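Local coordinates for protein siderophore biosynthesis lipase/esterase, putative (Aspergillus fumigatus, PDB 6GUP) that hydrolyses the ester bonds of the fungal siderophore fusarinine C, but not those of triacetylfusarinine C, as a homodimeric esterase of the alpha/beta-hydrolase class, at residues T33-S38 with E106-S111; D158-Q163 with G276-L281; I172-A177 with P290-K295. All coordinates share one frame; numbering follows the deposited sequence.

Interaction 1. Residues T33-S38 with E106-S111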
loop_
_atom_site.group_PDB
_atom_site.type_symbol
_atom_site.label_atom_id
_atom_site.label_comp_id
_atom_site.label_asym_id
_atom_site.label_seq_id
_atom_site.Cartn_x
_atom_site.Cartn_y
_atom_site.Cartn_z
ATOM N N THR A 33 -6.068 28.150 1.890
ATOM C CA THR A 33 -5.025 28.888 1.161
ATOM C C THR A 33 -4.737 28.349 -0.240
ATOM O O THR A 33 -4.896 27.156 -0.510
ATOM C CB THR A 33 -3.684 28.904 1.934
ATOM O OG1 THR A 33 -3.219 27.565 2.122
ATOM C CG2 THR A 33 -3.822 29.581 3.298
ATOM N N ARG A 34 -4.293 29.251 -1.111
ATOM C CA ARG A 34 -4.016 28.932 -2.509
ATOM C C ARG A 34 -2.727 28.108 -2.616
ATOM O O ARG A 34 -1.730 28.424 -1.965
ATOM C CB ARG A 34 -3.899 30.224 -3.323
ATOM C CG ARG A 34 -4.142 30.059 -4.812
ATOM C CD ARG A 34 -3.895 31.361 -5.562
ATOM N NE ARG A 34 -3.222 31.129 -6.840
ATOM C CZ ARG A 34 -3.808 30.720 -7.969
ATOM N NH1 ARG A 34 -5.119 30.482 -8.030
ATOM N NH2 ARG A 34 -3.066 30.546 -9.061
ATOM N N LYS A 35 -2.769 27.058 -3.437
ATOM C CA LYS A 35 -1.671 26.097 -3.583
ATOM C C LYS A 35 -1.474 25.744 -5.057
ATOM O O LYS A 35 -1.733 24.612 -5.461
ATOM C CB LYS A 35 -1.978 24.808 -2.810
ATOM C CG LYS A 35 -2.203 24.970 -1.322
ATOM C CD LYS A 35 -0.937 25.350 -0.585
ATOM C CE LYS A 35 -1.191 25.311 0.908
ATOM N NZ LYS A 35 -0.050 25.803 1.723
ATOM N N PRO A 36 -1.010 26.705 -5.874
ATOM C CA PRO A 36 -0.772 26.410 -7.292
ATOM C C PRO A 36 0.374 25.415 -7.551
ATOM O O PRO A 36 0.391 24.770 -8.601
ATOM C CB PRO A 36 -0.449 27.785 -7.889
ATOM C CG PRO A 36 0.064 28.589 -6.748
ATOM C CD PRO A 36 -0.649 28.092 -5.527
ATOM N N HIS A 37 1.300 25.291 -6.597
ATOM C CA HIS A 37 2.495 24.457 -6.743
ATOM C C HIS A 37 2.375 23.151 -5.955
ATOM O O HIS A 37 1.611 23.066 -4.989
ATOM C CB HIS A 37 3.722 25.248 -6.286
ATOM C CG HIS A 37 3.779 26.639 -6.841
ATOM N ND1 HIS A 37 3.824 26.895 -8.193
ATOM C CD2 HIS A 37 3.789 27.847 -6.229
ATOM C CE1 HIS A 37 3.861 28.200 -8.393
ATOM N NE2 HIS A 37 3.842 28.801 -7.217
ATOM N N SER A 38 3.144 22.146 -6.376
ATOM C CA SER A 38 3.031 20.779 -5.855
ATOM C C SER A 38 4.392 20.127 -5.626
ATOM O O SER A 38 5.264 20.187 -6.492
ATOM C CB SER A 38 2.239 19.918 -6.840
ATOM O OG SER A 38 0.953 20.459 -7.074
ATOM N N GLU A 106 -7.668 22.683 -12.360
ATOM C CA GLU A 106 -9.117 22.680 -12.101
ATOM C C GLU A 106 -9.509 23.367 -10.790
ATOM O O GLU A 106 -10.488 24.115 -10.753
ATOM C CB GLU A 106 -9.670 21.249 -12.105
ATOM C CG GLU A 106 -9.821 20.646 -13.492
ATOM C CD GLU A 106 -10.407 19.246 -13.464
ATOM O OE1 GLU A 106 -11.278 18.951 -14.309
ATOM O OE2 GLU A 106 -10.004 18.439 -12.599
ATOM N N LYS A 107 -8.746 23.111 -9.726
ATOM C CA LYS A 107 -9.065 23.640 -8.397
ATOM C C LYS A 107 -8.816 25.146 -8.286
ATOM O O LYS A 107 -9.733 25.899 -7.947
ATOM C CB LYS A 107 -8.287 22.893 -7.307
ATOM C CG LYS A 107 -8.664 23.306 -5.890
ATOM C CD LYS A 107 -8.259 22.264 -4.862
ATOM C CE LYS A 107 -8.557 22.736 -3.447
ATOM N NZ LYS A 107 -7.868 21.905 -2.423
ATOM N N PHE A 108 -7.588 25.573 -8.578
ATOM C CA PHE A 108 -7.172 26.970 -8.374
ATOM C C PHE A 108 -7.121 27.825 -9.647
ATOM O O PHE A 108 -6.871 29.028 -9.558
ATOM C CB PHE A 108 -5.821 27.014 -7.653
ATOM C CG PHE A 108 -5.812 26.272 -6.346
ATOM C CD1 PHE A 108 -6.189 26.905 -5.164
ATOM C CD2 PHE A 108 -5.440 24.932 -6.298
ATOM C CE1 PHE A 108 -6.189 26.215 -3.959
ATOM C CE2 PHE A 108 -5.434 24.239 -5.096
ATOM C CZ PHE A 108 -5.807 24.881 -3.924
ATOM N N GLY A 109 -7.360 27.222 -10.814
ATOM C CA GLY A 109 -7.432 27.968 -12.073
ATOM C C GLY A 109 -6.116 28.611 -12.469
ATOM O O GLY A 109 -5.089 27.934 -12.562
ATOM N N GLY A 110 -6.153 29.925 -12.692
ATOM C CA GLY A 110 -4.973 30.695 -13.077
ATOM C C GLY A 110 -4.521 30.356 -14.483
ATOM O O GLY A 110 -5.347 30.059 -15.350
ATOM N N SER A 111 -3.209 30.403 -14.708
ATOM C CA SER A 111 -2.632 29.952 -15.975
ATOM C C SER A 111 -2.640 28.425 -15.994
ATOM O O SER A 111 -2.586 27.784 -14.940
ATOM C CB SER A 111 -1.208 30.484 -16.174
ATOM O OG SER A 111 -1.012 31.726 -15.517
#
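Arg34 and Phe108 join a loop to a helix end in a surface contact that combines one hydrogen bond with packing on an aromatic ring. The loop leads into strand 37-42, and Phe108 is the last residue of helix 86-108. Arg34 NH1 donates to Phe108 O at 2.7 Å. The bond is bent, with an N-H...O angle of 141°. The oxygen lies near the guanidinium plane, while the nitrogen is tilted out of the carbonyl plane. Arg34 CG stands anti to its backbone N (chi1 -158°), where it lies 3.8 Å from Phe108 CD1. The two side chains run past each other in opposite directions, and the guanidinium plane is turned 86° from the ring.

The Phe108 ring is sandwiched. Lys35 N lies over one face, offset toward the rim, 3.6 Å from CE1. Lys107 CG lies over the opposite face. Lys35 CB is 4.0 Å from Phe108 CZ, but the rest of that chain leads away, and its NZ bonds to Thr65 O and Gln63 O. Lys35 O accepts from Lys104 NZ, a second tie to the same helix. The chain leaves the helix at Gly109, which has positive phi, as does Gly110. The arrangement is an arginine side chain hydrogen-bonded to the carbonyl of a helix's last residue, at the N-terminal end of an inner strand of the alpha/beta-hydrolase sheet, where a crossover helix ends.

Interaction 2. Residues D158-Q163 with G276-L281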
loop_
_atom_site.group_PDB
_atom_site.type_symbol
_atom_site.label_atom_id
_atom_site.label_comp_id
_atom_site.label_asym_id
_atom_site.label_seq_id
_atom_site.Cartn_x
_atom_site.Cartn_y
_atom_site.Cartn_z
ATOM N N ASP A 158 9.850 20.729 -12.815
ATOM C CA ASP A 158 10.435 22.037 -12.492
ATOM C C ASP A 158 11.534 21.919 -11.432
ATOM O O ASP A 158 12.312 22.852 -11.238
ATOM C CB ASP A 158 9.356 23.010 -12.018
ATOM C CG ASP A 158 8.306 23.270 -13.078
ATOM O OD1 ASP A 158 8.595 24.018 -14.034
ATOM O OD2 ASP A 158 7.193 22.719 -12.956
ATOM N N GLY A 159 11.582 20.781 -10.740
ATOM C CA GLY A 159 12.629 20.504 -9.763
ATOM C C GLY A 159 12.716 19.031 -9.418
ATOM O O GLY A 159 11.777 18.269 -9.666
ATOM N N ALA A 160 13.852 18.633 -8.851
ATOM C CA ALA A 160 14.062 17.259 -8.403
ATOM C C ALA A 160 14.967 17.231 -7.174
ATOM O O ALA A 160 16.031 17.848 -7.171
ATOM C CB ALA A 160 14.657 16.421 -9.522
ATOM N N ILE A 161 14.525 16.528 -6.132
ATOM C CA ILE A 161 15.283 16.398 -4.885
ATOM C C ILE A 161 15.483 14.910 -4.587
ATOM O O ILE A 161 14.563 14.110 -4.763
ATOM C CB ILE A 161 14.568 17.090 -3.695
ATOM C CG1 ILE A 161 14.314 18.575 -3.996
ATOM C CG2 ILE A 161 15.394 16.963 -2.416
ATOM C CD1 ILE A 161 13.311 19.236 -3.073
ATOM N N MET A 162 16.687 14.550 -4.142
ATOM C CA MET A 162 16.989 13.193 -3.682
ATOM C C MET A 162 17.568 13.266 -2.274
ATOM O O MET A 162 18.651 13.816 -2.071
ATOM C CB MET A 162 17.976 12.502 -4.627
ATOM C CG MET A 162 17.502 12.425 -6.069
ATOM S SD MET A 162 18.341 11.155 -7.043
ATOM C CE MET A 162 19.970 11.866 -7.243
ATOM N N GLN A 163 16.834 12.721 -1.305
ATOM C CA GLN A 163 17.235 12.746 0.100
ATOM C C GLN A 163 17.796 11.382 0.493
ATOM O O GLN A 163 17.096 10.372 0.402
ATOM C CB GLN A 163 16.035 13.111 0.976
ATOM C CG GLN A 163 16.363 13.342 2.447
ATOM C CD GLN A 163 16.354 12.072 3.286
ATOM O OE1 GLN A 163 15.480 11.221 3.138
ATOM N NE2 GLN A 163 17.328 11.948 4.178
ATOM N N GLY A 276 15.017 22.617 -14.406
ATOM C CA GLY A 276 15.290 23.135 -13.071
ATOM C C GLY A 276 16.536 22.485 -12.500
ATOM O O GLY A 276 17.377 21.984 -13.252
ATOM N N LYS A 277 16.640 22.470 -11.172
ATOM C CA LYS A 277 17.844 21.997 -10.485
ATOM C C LYS A 277 17.649 20.629 -9.833
ATOM O O LYS A 277 16.545 20.293 -9.404
ATOM C CB LYS A 277 18.279 23.010 -9.417
ATOM C CG LYS A 277 18.338 24.462 -9.884
ATOM C CD LYS A 277 19.491 24.719 -10.846
ATOM C CE LYS A 277 20.738 25.187 -10.116
ATOM N NZ LYS A 277 21.970 24.942 -10.913
ATOM N N LEU A 278 18.730 19.848 -9.776
ATOM C CA LEU A 278 18.774 18.606 -8.999
ATOM C C LEU A 278 19.501 18.871 -7.686
ATOM O O LEU A 278 20.705 19.150 -7.694
ATOM C CB LEU A 278 19.493 17.494 -9.773
ATOM C CG LEU A 278 19.728 16.171 -9.025
ATOM C CD1 LEU A 278 18.411 15.510 -8.632
ATOM C CD2 LEU A 278 20.572 15.225 -9.860
ATOM N N MET A 279 18.780 18.786 -6.567
ATOM C CA MET A 279 19.388 18.912 -5.240
ATOM C C MET A 279 19.482 17.554 -4.550
ATOM O O MET A 279 18.469 16.888 -4.341
ATOM C CB MET A 279 18.608 19.889 -4.357
ATOM C CG MET A 279 19.334 20.230 -3.060
ATOM S SD MET A 279 18.628 21.619 -2.158
ATOM C CE MET A 279 17.065 20.916 -1.637
ATOM N N VAL A 280 20.704 17.154 -4.200
ATOM C CA VAL A 280 20.952 15.942 -3.419
ATOM C C VAL A 280 21.265 16.335 -1.974
ATOM O O VAL A 280 22.138 17.168 -1.730
ATOM C CB VAL A 280 22.114 15.118 -4.015
ATOM C CG1 VAL A 280 22.401 13.877 -3.176
ATOM C CG2 VAL A 280 21.790 14.715 -5.448
ATOM N N LEU A 281 20.545 15.730 -1.029
ATOM C CA LEU A 281 20.747 15.969 0.400
ATOM C C LEU A 281 21.239 14.694 1.079
ATOM O O LEU A 281 20.439 13.829 1.448
ATOM C CB LEU A 281 19.447 16.449 1.053
ATOM C CG LEU A 281 18.833 17.750 0.532
ATOM C CD1 LEU A 281 17.499 18.003 1.215
ATOM C CD2 LEU A 281 19.765 18.934 0.736
HETATM O O HOH W 1 14.521 23.734 -9.660
HETATM O O HOH W 2 19.510 13.599 4.211
#
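Lys277 O is gripped twice: it accepts from Ala160 N at 3.2 Å and is also bonded by Tyr348 OH, from helix 335-353. The first bond helps join strands 159-163 and 278-283, parallel neighbours in the central sheet of the alpha/beta-hydrolase fold. The short strand axes run at 13° to each other. Met162 bonds the neighbouring strand through both its N and its O: N donates to Met279 O at 2.9 Å, and O accepts from Leu281 N at 2.9 Å. Ala160 completes the pattern, its O bonded to Met279 N. Tyr348 OH also bonds to Ala160 N.

Ala160, Met162, Leu278 and Val280 share one face of the sheet; Ala160 and Met162 there touch helix 125-134. Leu278 CG is anti to its backbone N (chi1 174°). Its CD1 reaches across the strand gap, 4.0 Å from Ala160 CB and 4.1 Å from Met162 CG. The Met162 chain bends at chi3 (-72°), and this brings CE to 3.8 Å from Val280 CG2. Ile161, Gln163, Met279 and Leu281 lie on the other face, where Tyr348 touches both Ile161 and Met279. Ile161 CG2 is 4.3 Å from Leu281 CD1.

Gln163 is buried, but its amide is well supplied: OE1 accepts from His122 ND1 and also bonds Tyr54 OH, while NE2 donates to His327 O. A water closes each end of the strand pair. One accepts from Lys277 N and donates to Asp158 O. The other accepts from Gln163 NE2 at 2.7 Å and donates to Leu281 O.

Interaction 3. Residues I172-A177 with P290-K295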
loop_
_atom_site.group_PDB
_atom_site.type_symbol
_atom_site.label_atom_id
_atom_site.label_comp_id
_atom_site.label_asym_id
_atom_site.label_seq_id
_atom_site.Cartn_x
_atom_site.Cartn_y
_atom_site.Cartn_z
ATOM N N ILE A 172 24.619 -3.231 2.548
ATOM C CA ILE A 172 24.774 -4.633 2.954
ATOM C C ILE A 172 26.242 -4.963 3.262
ATOM O O ILE A 172 26.525 -5.657 4.239
ATOM C CB ILE A 172 24.175 -5.605 1.904
ATOM C CG1 ILE A 172 22.648 -5.442 1.865
ATOM C CG2 ILE A 172 24.524 -7.053 2.234
ATOM C CD1 ILE A 172 21.964 -6.106 0.689
ATOM N N GLN A 173 27.163 -4.461 2.434
ATOM C CA GLN A 173 28.612 -4.572 2.696
ATOM C C GLN A 173 29.000 -4.016 4.073
ATOM O O GLN A 173 29.840 -4.590 4.769
ATOM C CB GLN A 173 29.420 -3.845 1.613
ATOM C CG GLN A 173 29.424 -4.531 0.253
ATOM C CD GLN A 173 30.083 -3.697 -0.836
ATOM O OE1 GLN A 173 30.717 -2.676 -0.563
ATOM N NE2 GLN A 173 29.934 -4.135 -2.081
ATOM N N TRP A 174 28.375 -2.901 4.445
ATOM C CA TRP A 174 28.592 -2.248 5.739
ATOM C C TRP A 174 27.955 -3.024 6.898
ATOM O O TRP A 174 28.515 -3.064 7.997
ATOM C CB TRP A 174 28.040 -0.823 5.672
ATOM C CG TRP A 174 28.336 0.076 6.836
ATOM C CD1 TRP A 174 27.436 0.842 7.503
ATOM C CD2 TRP A 174 29.610 0.328 7.451
ATOM N NE1 TRP A 174 28.054 1.558 8.497
ATOM C CE2 TRP A 174 29.391 1.264 8.489
ATOM C CE3 TRP A 174 30.914 -0.135 7.222
ATOM C CZ2 TRP A 174 30.427 1.739 9.305
ATOM C CZ3 TRP A 174 31.946 0.334 8.038
ATOM C CH2 TRP A 174 31.693 1.264 9.066
ATOM N N VAL A 175 26.791 -3.626 6.649
ATOM C CA VAL A 175 26.149 -4.542 7.607
ATOM C C VAL A 175 27.009 -5.792 7.846
ATOM O O VAL A 175 27.149 -6.234 8.987
ATOM C CB VAL A 175 24.714 -4.930 7.154
ATOM C CG1 VAL A 175 24.173 -6.144 7.909
ATOM C CG2 VAL A 175 23.771 -3.750 7.341
ATOM N N LEU A 176 27.572 -6.355 6.777
ATOM C CA LEU A 176 28.485 -7.501 6.891
ATOM C C LEU A 176 29.809 -7.145 7.580
ATOM O O LEU A 176 30.418 -8.001 8.219
ATOM C CB LEU A 176 28.766 -8.114 5.514
ATOM C CG LEU A 176 27.576 -8.766 4.802
ATOM C CD1 LEU A 176 27.901 -9.004 3.334
ATOM C CD2 LEU A 176 27.170 -10.067 5.479
ATOM N N ALA A 177 30.250 -5.895 7.437
ATOM C CA ALA A 177 31.455 -5.405 8.113
ATOM C C ALA A 177 31.229 -5.129 9.604
ATOM O O ALA A 177 32.009 -5.587 10.441
ATOM C CB ALA A 177 31.973 -4.148 7.423
ATOM N N PRO A 290 28.959 3.108 4.242
ATOM C CA PRO A 290 30.225 2.682 4.852
ATOM C C PRO A 290 31.190 3.834 5.127
ATOM O O PRO A 290 31.207 4.821 4.388
ATOM C CB PRO A 290 30.837 1.716 3.825
ATOM C CG PRO A 290 29.778 1.417 2.832
ATOM C CD PRO A 290 28.705 2.451 2.944
ATOM N N ALA A 291 31.986 3.689 6.184
ATOM C CA ALA A 291 32.993 4.686 6.554
ATOM C C ALA A 291 34.129 4.798 5.528
ATOM O O ALA A 291 34.799 5.831 5.465
ATOM C CB ALA A 291 33.554 4.385 7.937
ATOM N N TRP A 292 34.345 3.745 4.734
ATOM C CA TRP A 292 35.311 3.791 3.623
ATOM C C TRP A 292 34.855 4.622 2.404
ATOM O O TRP A 292 35.672 4.918 1.531
ATOM C CB TRP A 292 35.747 2.375 3.194
ATOM C CG TRP A 292 34.696 1.503 2.537
ATOM C CD1 TRP A 292 34.267 1.564 1.240
ATOM C CD2 TRP A 292 33.986 0.412 3.140
ATOM N NE1 TRP A 292 33.320 0.596 1.005
ATOM C CE2 TRP A 292 33.129 -0.127 2.153
ATOM C CE3 TRP A 292 33.983 -0.157 4.422
ATOM C CZ2 TRP A 292 32.274 -1.208 2.409
ATOM C CZ3 TRP A 292 33.134 -1.235 4.676
ATOM C CH2 TRP A 292 32.289 -1.747 3.671
ATOM N N VAL A 293 33.572 4.993 2.346
ATOM C CA VAL A 293 33.042 5.851 1.279
ATOM C C VAL A 293 33.285 7.325 1.617
ATOM O O VAL A 293 32.876 7.796 2.681
ATOM C CB VAL A 293 31.524 5.621 1.061
ATOM C CG1 VAL A 293 30.977 6.534 -0.036
ATOM C CG2 VAL A 293 31.245 4.163 0.718
ATOM N N ASP A 294 33.949 8.039 0.708
ATOM C CA ASP A 294 34.086 9.495 0.797
ATOM C C ASP A 294 32.824 10.120 0.191
ATOM O O ASP A 294 32.633 10.087 -1.027
ATOM C CB ASP A 294 35.352 9.962 0.062
ATOM C CG ASP A 294 35.755 11.394 0.412
ATOM O OD1 ASP A 294 34.885 12.218 0.768
ATOM O OD2 ASP A 294 36.963 11.700 0.317
ATOM N N LYS A 295 31.972 10.680 1.048
ATOM C CA LYS A 295 30.694 11.267 0.617
ATOM C C LYS A 295 30.870 12.538 -0.222
ATOM O O LYS A 295 30.057 12.817 -1.106
ATOM C CB LYS A 295 29.809 11.584 1.826
ATOM C CG LYS A 295 29.397 10.374 2.646
ATOM C CD LYS A 295 28.571 10.797 3.850
ATOM C CE LYS A 295 28.432 9.673 4.860
ATOM N NZ LYS A 295 27.762 10.153 6.097
HETATM O O HOH W 3 32.078 -0.347 -1.337
#
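Pro290 begins the contact by lying against the indole of Trp174. Its CA sits over one face of the five-membered ring, 3.8 Å from the centroid and 23° off the normal, a CH-pi contact. Pro290 CB adds apolar packing, 3.9 Å from Trp174 CE3. The indole is carried out from the helix with CG anti to the backbone N of Trp174 (chi1 -172°).

Ala291 follows over the same face, toward the six-membered ring. Its N lies 3.8 Å from Trp174 CH2, and its CB is equally near that atom. The buried Ala291 N has no hydrogen-bond partner in the model; its N-H is directed at the six-membered ring of Trp174.

The chain then folds back in a type I beta turn, Pro290 to Val293, closed by Val293 N donating to Pro290 O. The turn lies in the loop after strand 278-283 of the alpha/beta-hydrolase fold, a loop that also carries Asp286, the probable triad acid. It meets helix 168-178, which follows strand 159-163 and packs on helix 185-205. These helices open a helix-rich insert, consistent with the lid common in alpha/beta-hydrolases.

Trp292 takes the position with CG between its backbone N and carbonyl carbon. Pro290 CB is over the centre of one face of its ring. The benzo end extends to the helix, where CZ3 is 3.6 Å from Trp174 CE3, at the edge of that indole. The planes of the two six-membered rings are at 79°, an oblique pairing. Ala177 CB is at the ring edge, 4.2 Å from Trp292 CZ3. Gln173 crosses the indole at about a right angle, its amide nearly coplanar with the ring. A water in the ring plane accepts from Trp292 NE1 and donates to Gln173 OE1, 2.8 Å from each.

In the fold
Interactions 1 and 2 both reach the central sheet, with centres about 22 Å apart and nearest atoms about 7 Å apart. Strand 117-122 lies between strands 37-42 and 159-163 in that sheet. Interaction 3 sits about 25 Å, centre to centre, from interaction 2, and about 45 Å from interaction 1, across the chain's centre. Interactions 2 and 3 alternate along the chain, and strand 159-163 runs on to helix 168-178. Ser123, His327 and Asp286 have the geometry of a catalytic triad and probably form the active site. The side chains of Gln163 and Trp174 lie near these residues without packing on their side chains. That of Met162 lies near the probable nucleophile elbow around Ser123.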